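Local coordinates for fructooligosaccharide ABC transporter substrate-binding protein FusA (Streptococcus pneumoniae, PDB 5G5Y) that binds short- and long-chain fructooligosaccharides, preferring tetrasaccharides and larger, and delivers them to the FusBC-MsmK importer, at residues A323-I326 and D327-A331; S335-N339 and W340-G344. All blocks are in the same frame, centred on the assembly; numbering follows the deposited sequence.

Contact 1: A323-I326 and D327-A331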
# COMPACT_ATOMS: atom_id res chain seq x y z
N ALA A 323 -19.89 -11.07 17.50
CA ALA A 323 -19.00 -9.99 17.92
C ALA A 323 -17.85 -10.49 18.78
O ALA A 323 -16.72 -10.06 18.60
CB ALA A 323 -19.76 -8.90 18.66
N LYS A 324 -18.14 -11.42 19.69
CA LYS A 324 -17.11 -12.06 20.49
C LYS A 324 -16.14 -12.92 19.70
O LYS A 324 -14.94 -12.92 20.00
CB LYS A 324 -17.74 -12.84 21.68
CG LYS A 324 -18.34 -11.86 22.67
CD LYS A 324 -19.06 -12.52 23.87
CE LYS A 324 -19.43 -11.41 24.86
NZ LYS A 324 -20.18 -11.98 26.01
N TRP A 325 -16.63 -13.65 18.71
CA TRP A 325 -15.77 -14.41 17.80
C TRP A 325 -14.87 -13.42 17.04
O TRP A 325 -13.65 -13.63 16.96
CB TRP A 325 -16.61 -15.24 16.81
CG TRP A 325 -15.80 -16.17 16.01
CD1 TRP A 325 -15.56 -17.46 16.30
CD2 TRP A 325 -15.07 -15.87 14.80
NE1 TRP A 325 -14.74 -18.02 15.35
CE2 TRP A 325 -14.40 -17.06 14.43
CE3 TRP A 325 -14.88 -14.72 14.02
CZ2 TRP A 325 -13.59 -17.14 13.28
CZ3 TRP A 325 -14.06 -14.80 12.89
CH2 TRP A 325 -13.45 -16.00 12.52
N ILE A 326 -15.44 -12.35 16.53
CA ILE A 326 -14.63 -11.34 15.79
C ILE A 326 -13.61 -10.72 16.75
O ILE A 326 -12.40 -10.55 16.42
CB ILE A 326 -15.49 -10.26 15.13
CG1 ILE A 326 -16.36 -10.87 14.05
CG2 ILE A 326 -14.60 -9.16 14.48
CD1 ILE A 326 -17.51 -10.01 13.57
N ASP A 327 -14.04 -10.40 17.97
CA ASP A 327 -13.07 -9.82 18.92
C ASP A 327 -11.85 -10.71 19.27
O ASP A 327 -10.74 -10.17 19.46
CB ASP A 327 -13.74 -9.29 20.17
CG ASP A 327 -12.89 -8.25 20.86
OD1 ASP A 327 -12.49 -7.26 20.18
OD2 ASP A 327 -12.59 -8.48 22.04
N ALA A 328 -12.02 -12.03 19.24
CA ALA A 328 -10.91 -12.95 19.49
C ALA A 328 -9.84 -12.77 18.38
O ALA A 328 -8.66 -13.00 18.63
CB ALA A 328 -11.44 -14.36 19.56
N GLN A 329 -10.25 -12.33 17.19
CA GLN A 329 -9.32 -12.13 16.07
C GLN A 329 -8.40 -10.91 16.31
O GLN A 329 -7.30 -10.88 15.76
CB GLN A 329 -10.00 -11.99 14.74
CG GLN A 329 -11.14 -12.98 14.49
CD GLN A 329 -10.78 -14.42 14.83
OE1 GLN A 329 -9.75 -14.93 14.39
NE2 GLN A 329 -11.61 -15.07 15.66
N TYR A 330 -8.87 -9.95 17.11
CA TYR A 330 -8.15 -8.75 17.49
C TYR A 330 -7.25 -8.88 18.72
O TYR A 330 -6.53 -7.94 19.05
CB TYR A 330 -9.13 -7.58 17.68
CG TYR A 330 -9.68 -7.04 16.41
CD1 TYR A 330 -8.87 -6.30 15.52
CD2 TYR A 330 -11.00 -7.23 16.06
CE1 TYR A 330 -9.37 -5.81 14.33
CE2 TYR A 330 -11.54 -6.71 14.87
CZ TYR A 330 -10.71 -5.99 14.01
OH TYR A 330 -11.23 -5.50 12.83
N ALA A 331 -7.27 -10.04 19.41
CA ALA A 331 -6.21 -10.34 20.39
C ALA A 331 -4.87 -10.31 19.64
O ALA A 331 -4.77 -10.89 18.55
CB ALA A 331 -6.44 -11.70 21.07

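Contact 2: S335-N339 and W340-G344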
# COMPACT_ATOMS: atom_id res chain seq x y z
N SER A 335 -4.20 -11.80 15.95
CA SER A 335 -4.04 -10.94 14.78
C SER A 335 -2.77 -11.25 13.98
O SER A 335 -2.79 -11.31 12.75
CB SER A 335 -4.09 -9.47 15.17
OG SER A 335 -5.38 -9.08 15.54
N VAL A 336 -1.65 -11.44 14.69
CA VAL A 336 -0.41 -11.67 14.03
C VAL A 336 -0.49 -12.98 13.22
O VAL A 336 -0.16 -13.00 12.05
CB VAL A 336 0.78 -11.68 15.02
CG1 VAL A 336 2.04 -12.22 14.40
CG2 VAL A 336 0.99 -10.27 15.61
N GLN A 337 -0.95 -14.06 13.85
CA GLN A 337 -1.04 -15.35 13.15
C GLN A 337 -2.05 -15.31 12.01
O GLN A 337 -1.76 -15.79 10.89
CB GLN A 337 -1.44 -16.45 14.12
CG GLN A 337 -0.40 -16.74 15.17
CD GLN A 337 -0.92 -17.73 16.18
OE1 GLN A 337 -0.96 -18.91 15.89
NE2 GLN A 337 -1.33 -17.24 17.36
N ASN A 338 -3.21 -14.69 12.24
CA ASN A 338 -4.22 -14.61 11.18
C ASN A 338 -3.67 -13.94 9.92
O ASN A 338 -3.98 -14.35 8.79
CB ASN A 338 -5.48 -13.89 11.64
CG ASN A 338 -6.28 -14.70 12.66
OD1 ASN A 338 -5.89 -15.81 13.05
ND2 ASN A 338 -7.38 -14.12 13.11
N ASN A 339 -2.82 -12.95 10.13
CA ASN A 339 -2.23 -12.18 9.05
C ASN A 339 -1.13 -12.97 8.32
O ASN A 339 -1.00 -12.87 7.11
CB ASN A 339 -1.62 -10.90 9.62
CG ASN A 339 -1.32 -9.83 8.55
OD1 ASN A 339 -2.18 -9.51 7.73
ND2 ASN A 339 -0.13 -9.26 8.58
N TRP A 340 -0.29 -13.67 9.08
CA TRP A 340 0.98 -14.17 8.56
C TRP A 340 1.23 -15.68 8.58
O TRP A 340 2.10 -16.14 7.83
CB TRP A 340 2.16 -13.46 9.26
CG TRP A 340 2.47 -12.10 8.76
CD1 TRP A 340 2.50 -11.67 7.44
CD2 TRP A 340 2.89 -10.97 9.54
NE1 TRP A 340 2.87 -10.33 7.37
CE2 TRP A 340 3.13 -9.88 8.64
CE3 TRP A 340 3.07 -10.76 10.90
CZ2 TRP A 340 3.50 -8.61 9.08
CZ3 TRP A 340 3.48 -9.48 11.33
CH2 TRP A 340 3.69 -8.44 10.42
N GLY A 341 0.56 -16.43 9.46
CA GLY A 341 0.78 -17.86 9.59
C GLY A 341 0.83 -18.32 11.02
O GLY A 341 0.43 -17.58 11.92
N THR A 342 1.31 -19.53 11.27
CA THR A 342 1.27 -20.05 12.62
C THR A 342 2.54 -20.85 13.00
O THR A 342 3.53 -20.82 12.30
CB THR A 342 -0.07 -20.79 12.85
OG1 THR A 342 -0.23 -21.08 14.25
CG2 THR A 342 -0.16 -22.08 12.01
N TYR A 343 2.46 -21.52 14.14
CA TYR A 343 3.56 -22.25 14.75
C TYR A 343 3.05 -23.64 15.12
O TYR A 343 1.84 -23.87 15.22
CB TYR A 343 3.97 -21.56 16.07
CG TYR A 343 2.87 -21.60 17.12
CD1 TYR A 343 1.87 -20.61 17.15
CD2 TYR A 343 2.75 -22.68 18.01
CE1 TYR A 343 0.82 -20.68 18.05
CE2 TYR A 343 1.72 -22.75 18.93
CZ TYR A 343 0.75 -21.74 18.93
OH TYR A 343 -0.28 -21.79 19.82
N GLY A 344 4.01 -24.55 15.36
CA GLY A 344 3.73 -25.83 16.04
C GLY A 344 3.15 -26.95 15.19
O GLY A 344 2.79 -27.99 15.74

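Contact 1: A323-I326 and D327-A331
Q329 folds back along its own helix and gives its side-chain amide to the backbone of W325: NE2 of Q329 lies 2.8 Å from O of W325, with a nearly straight N-H (165°). The acceptor sits close to the plane of the glutamine amide, while the donor is tilted from the carbonyl plane. A bend at chi2 (-47°) turns the amide back toward the preceding turn of helix. This also lays it over the W325 indole, the two planes only 22° apart, and NE2 stands 3.4 Å above the centre of the ring. One nitrogen therefore serves a carbonyl and covers an aromatic face, and since OE1 of Q329 is taken by N338, the amide is held at both ends.

The backbone changes its bonding pattern here. N of D327 still reaches O of A323 at 2.8 Å, the i to i+4 spacing of an alpha-helix, but N of Q329 bonds to O of I326 at 2.9 Å, three residues back. The D327 carboxylate takes no part in this ladder; it accepts from the backbone N of N94 and L95 at the start of helix 93-101.

CG2 of I326 meets CE2 of Y330 at 3.9 Å, the two side chains running alongside each other, and OH of Y330 bonds to O of P120. I326 packs on M310 and I312 of strand 310-312, and F7 meets the indole edge-to-face. Toward its C-terminal end the helix, packed on the mixed beta-sheet that holds strand 310-312, passes from i+4 to i+3 bonds.

Contact 2: S335-N339 and W340-G344
N339 and W340, neighbours at the end of helix 332-340, lie side by side with the asparagine amide over one face of the indole. ND2 of N339 stands 3.3 Å above the ring plane, offset toward the rim, and comes closest to CE2 of W340 at 3.3 Å. The planes are 55° apart, so this is an amide tipped onto the ring rather than a flat stack. The helix ends here in a C-terminal turn whose last residues lead into the sugar site: W340 binds substrate. At the edge of the indole, near its plane, CG1 of V336 touches CE3 of W340 at 3.9 Å. With CG1 anti to the backbone N (chi1 167°), the valine reaches forward to the ring one turn on.

Backbone bonds set the position of the tryptophan on the helix, and I386, F352, Y391 and P398 pack around its ring. N of W340 bonds to O of V336, and N of G341 to O of Q337 at 2.8 Å. G341 then leaves the helix with a positive phi of 138°. The N339 amide is fixed further out, ND2 by E123, another substrate-binding residue, and OD1 by W121, while NH2 of R375, also a substrate-binding residue, donates to the backbone O of N339.

Past the glycine, the chain runs on beside Q337, whose extended side chain follows it. Y343 makes a cation-pi contact with R27, and CD of Q337 lies in the plane of the Y343 ring, at its edge. Beside it, OG1 of T342 donates to OE1 of Q337 at 2.8 Å, in the carbonyl plane of the amide.

Contacts 1 and 2 sit on consecutive helices, 319-329 and 332-340, with centres 15 Å apart, and meet at Q329. Its backbone O lies 2.6 Å from OG of S335, and its OE1 lies 2.8 Å from ND2 of N338, both probable hydrogen bonds, so Q329 bridges the two helices through a backbone and a side-chain oxygen. The substrate site is nearer to contact 2, which contains W340; the side chain of N339 comes within about 3 Å of that of E123, and the side chain of W340 is about 4 Å from that of R375. Contact 1 stands further back, the side chain of Y330 being about 7 Å from that of substrate-binding K309.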